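Local coordinates for transcriptional regulator (Vibrio vulnificus, PDB 4IVN), which represses transcription of the nan genes for sialic acid catabolism and binds the pathway intermediate N-acetylmannosamine 6-phosphate through its SIS domain, at the interface of chains A and B. Coordinates in Å, arbitrary orientation; residue numbers count along the deposited sequence, not the author numbering. Chains: chain A/B, Transcriptional regulator.

Contact 1 and contact 2 belong to one two-fold symmetric interface between identical chains, and the centres of their C-alpha atoms lie about 14 Å apart. The A-chain loop carrying residues 231-235 links them: A:Pro231 and A:Leu232 enter contact 2, A:Gly234 and A:Gly235 contact 1. Contact 1 joins SIS domains through helix 137-151 of each chain and holds residues of the ManNAc-6P pocket from both. Contact 2 sets helix 261-270 of chain B against helix 67-78 in the DNA-binding region of chain A. Together they suggest a route by which ligand binding could influence the placement of the DNA-binding regions.

Contact 1: the interface of chains A and B. Residues chain A 136-137, 140, 234-235, 240; chain B 143-144, 147, 151.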
# COMPACT_ATOMS: atom_id res chain seq x y z
N GLY A 136 7.39 3.95 8.80
CA GLY A 136 6.01 4.47 8.98
C GLY A 136 5.21 4.13 7.73
O GLY A 136 5.23 2.98 7.27
N ALA A 137 4.46 5.09 7.18
CA ALA A 137 3.62 4.80 6.02
C ALA A 137 4.44 4.45 4.79
O ALA A 137 3.93 3.78 3.87
CB ALA A 137 2.72 5.95 5.67
N ILE A 140 4.85 0.79 3.73
CA ILE A 140 3.76 0.16 2.89
C ILE A 140 4.18 0.22 1.44
O ILE A 140 4.05 -0.77 0.69
CB ILE A 140 2.40 0.93 3.10
CG1 ILE A 140 1.72 0.52 4.43
CG2 ILE A 140 1.39 0.70 1.95
CD1 ILE A 140 2.53 0.71 5.70
N GLY A 234 0.90 12.99 7.35
CA GLY A 234 1.78 11.95 6.90
C GLY A 234 0.89 10.75 6.64
O GLY A 234 -0.14 10.58 7.30
N GLY A 235 1.27 9.92 5.69
CA GLY A 235 0.47 8.71 5.47
C GLY A 235 -0.83 8.84 4.72
O GLY A 235 -1.42 7.80 4.45
N LYS A 240 0.16 8.47 -0.64
CA LYS A 240 0.68 7.14 -0.83
C LYS A 240 0.21 6.55 -2.17
O LYS A 240 0.91 5.74 -2.77
CB LYS A 240 0.21 6.21 0.30
CG LYS A 240 0.70 6.60 1.73
CD LYS A 240 2.27 6.67 1.87
CE LYS A 240 2.79 8.10 1.86
NZ LYS A 240 4.28 8.14 2.24
N ARG B 143 -0.77 -3.84 6.49
CA ARG B 143 0.15 -2.87 7.04
C ARG B 143 -0.37 -1.44 6.96
O ARG B 143 -0.25 -0.63 7.92
CB ARG B 143 1.56 -2.96 6.41
CG ARG B 143 2.28 -4.29 6.71
CD ARG B 143 2.92 -4.33 8.13
NE ARG B 143 3.43 -5.72 8.47
CZ ARG B 143 3.86 -6.10 9.69
NH1 ARG B 143 3.85 -5.21 10.68
NH2 ARG B 143 4.32 -7.36 9.94
N TYR B 144 -1.03 -1.09 5.87
CA TYR B 144 -1.46 0.28 5.80
C TYR B 144 -2.57 0.43 6.87
O TYR B 144 -2.71 1.52 7.50
CB TYR B 144 -2.04 0.63 4.39
CG TYR B 144 -2.45 2.07 4.28
CD1 TYR B 144 -1.51 3.07 4.55
CD2 TYR B 144 -3.72 2.46 3.80
CE1 TYR B 144 -1.82 4.41 4.41
CE2 TYR B 144 -4.02 3.81 3.65
CZ TYR B 144 -3.10 4.75 3.94
OH TYR B 144 -3.47 6.07 3.83
N TYR B 147 -1.04 0.77 10.43
CA TYR B 147 -0.46 2.16 10.48
C TYR B 147 -1.58 3.20 10.73
O TYR B 147 -1.50 4.04 11.68
CB TYR B 147 0.26 2.48 9.11
CG TYR B 147 0.55 4.00 8.99
CD1 TYR B 147 1.71 4.55 9.54
CD2 TYR B 147 -0.34 4.85 8.30
CE1 TYR B 147 1.98 5.91 9.44
CE2 TYR B 147 -0.12 6.22 8.24
CZ TYR B 147 1.03 6.75 8.82
OH TYR B 147 1.25 8.07 8.68
N ARG B 151 -2.29 5.64 13.87
CA ARG B 151 -2.29 7.12 13.78
C ARG B 151 -3.42 7.67 14.65
O ARG B 151 -3.25 8.69 15.31
CB ARG B 151 -2.45 7.59 12.32
CG ARG B 151 -1.17 7.42 11.49
CD ARG B 151 0.11 8.08 12.07
NE ARG B 151 -0.10 9.51 12.43
CZ ARG B 151 -0.17 10.54 11.56
NH1 ARG B 151 0.14 10.38 10.27
NH2 ARG B 151 -0.39 11.78 12.01
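Helix 137-151 of chain B packs against the start of the same helix in chain A, the preceding loop at A:Gly136, and the A:Gly234-A:Gly235 loop before helix 237-257. Two tyrosines about one helical turn apart supply the polar and ring contacts, and A:Ile140 the aliphatic one. B:Tyr144, with CG anti to its backbone N (chi1 -178°), reaches out to the glycine loop tip first. Its phenol OH donates a hydrogen bond of 2.8 Å to A:Gly235 O, approaching in the carbonyl plane with a C=O...O angle of 160°; the carbonyl oxygen lies in the plane of the ring, at its edge. At the base of this side chain, A:Ile140 leans its CG1 branch onto the B:Tyr144 backbone, 3.5 Å from CA, while its CD1 tip touches B:Arg143. Isoleucine suits this place because its CG1-CD1 branch can lie along the backbone of both residues.

B:Tyr147 also leaves its helix with CG anti to N (chi1 165°), but presents a face. A:Ala137 CB sits over it, 3.8 Å from the ring centroid, in a CH-pi contact displaced toward the rim. The opposite face carries B:Arg151 CG, so the ring lies between A:Ala137 of the partner and B:Arg151 of its own helix. Alanine is small enough to let the ring come close to the helix start, and A:Gly235 brings its CA within 3.8 Å of B:Tyr147 CE2 without a side chain to intervene. The phenol is held from its own chain: B:Arg151, bent at chi2 and chi3, donates from NH1 to B:Tyr147 OH, 3.0 Å away, nearly in the guanidinium plane. The same OH donates a weak hydrogen bond to A:Gly234 O, 3.2 Å away. Nearby guanidinium charge would probably polarise the phenol.

In the SIS domain, the start of helix 137-151, just after strand 129-133, and the loop before helix 237-257 form the surface that takes the partner's helix, beside the ManNAc-6P pocket.

Contact 2: the interface of chains A and B. Residues chain A 72, 76, 231-232; chain B 265-266, 269-270.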
# COMPACT_ATOMS: atom_id res chain seq x y z
N MET A 72 6.25 21.67 12.31
CA MET A 72 5.15 21.02 13.07
C MET A 72 4.33 22.08 13.87
O MET A 72 3.07 22.10 13.80
CB MET A 72 5.79 20.03 14.08
CG MET A 72 4.82 19.28 15.01
SD MET A 72 3.97 17.88 14.13
CE MET A 72 2.42 18.73 13.89
N VAL A 76 0.26 23.13 13.39
CA VAL A 76 -0.66 23.11 14.51
C VAL A 76 -1.24 24.51 14.70
O VAL A 76 -2.46 24.63 14.91
CB VAL A 76 0.02 22.63 15.80
CG1 VAL A 76 -0.90 22.79 17.03
CG2 VAL A 76 0.42 21.17 15.65
N PRO A 231 3.15 18.14 8.32
CA PRO A 231 3.32 17.58 9.63
C PRO A 231 2.09 16.81 10.08
O PRO A 231 2.23 15.91 10.91
CB PRO A 231 3.52 18.85 10.52
CG PRO A 231 4.25 19.82 9.56
CD PRO A 231 3.34 19.61 8.34
N LEU A 232 0.91 17.20 9.62
CA LEU A 232 -0.32 16.60 10.10
C LEU A 232 -0.98 15.69 9.02
O LEU A 232 -2.06 15.14 9.28
CB LEU A 232 -1.34 17.69 10.46
CG LEU A 232 -1.04 18.50 11.72
CD1 LEU A 232 -2.04 19.66 11.88
CD2 LEU A 232 -1.09 17.52 12.89
N VAL B 265 -4.11 11.80 15.97
CA VAL B 265 -3.41 12.10 14.71
C VAL B 265 -2.34 13.17 14.97
O VAL B 265 -1.15 13.04 14.60
CB VAL B 265 -4.44 12.56 13.67
CG1 VAL B 265 -3.76 13.12 12.42
CG2 VAL B 265 -5.33 11.37 13.26
N GLN B 266 -2.75 14.20 15.69
CA GLN B 266 -1.79 15.26 16.08
C GLN B 266 -0.62 14.77 16.93
O GLN B 266 0.53 15.08 16.65
CB GLN B 266 -2.49 16.41 16.81
CG GLN B 266 -1.53 17.61 16.99
CD GLN B 266 -2.24 18.83 17.57
OE1 GLN B 266 -3.30 19.19 17.12
NE2 GLN B 266 -1.68 19.42 18.59
N ALA B 269 1.85 12.49 15.21
CA ALA B 269 2.69 13.31 14.31
C ALA B 269 3.79 14.07 15.07
O ALA B 269 4.95 14.24 14.57
CB ALA B 269 1.82 14.27 13.53
N GLU B 270 3.48 14.52 16.29
CA GLU B 270 4.43 15.34 17.09
C GLU B 270 5.54 14.51 17.59
O GLU B 270 6.68 14.98 17.60
CB GLU B 270 3.74 16.07 18.28
CG GLU B 270 2.78 17.17 17.79
CD GLU B 270 1.96 17.84 18.91
OE1 GLU B 270 1.65 17.20 19.91
OE2 GLU B 270 1.59 18.98 18.76
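Near the C-terminal end of helix 261-270, chain B lies across two A-chain elements, helix 67-78 of the DNA-binding region and the A:Pro231-A:Leu232 loop of the SIS domain. The tightly packed part is where A:Leu232, A:Met72 and A:Val76 close on the stems of B:Gln266 and B:Glu270. A:Leu232 and B:Gln266 run side by side in the same direction. The leucine, with CG anti to its carbonyl carbon (chi1 -72°), lays its CD2 branch 4.0 Å from B:Gln266 CA, near the glutamine's CG as well. A:Met72 starts with CG anti to its backbone N (chi1 179°), then bends at chi2 and chi3, a flexibility that lets the thioether follow the surface of the opposing helix. It crosses B:Glu270 at about a right angle, SD lying 3.9 Å from the glutamate CG. A:Val76 likewise crosses both B:Gln266 and B:Glu270; its compact fork meets their polar ends, CG1 3.8 Å from B:Gln266 NE2. Glutamine and glutamate suit this place because their methylene stems can pack while their polar ends turn toward each other. The small methyl of B:Ala269 lets the helix backbone lie close to the A:Pro231 loop.

The loose side is at B:Val265, whose CG1 branch merely skirts A:Leu232 O, 4.1 Å away, at the thin edge of the patch. No polar pair bonds across the patch, which may leave the two helices some freedom to shift. Within chain B, the amide NE2 of B:Gln266 gives a weak hydrogen bond to the carboxylate OE2 of B:Glu270, 3.3 Å away.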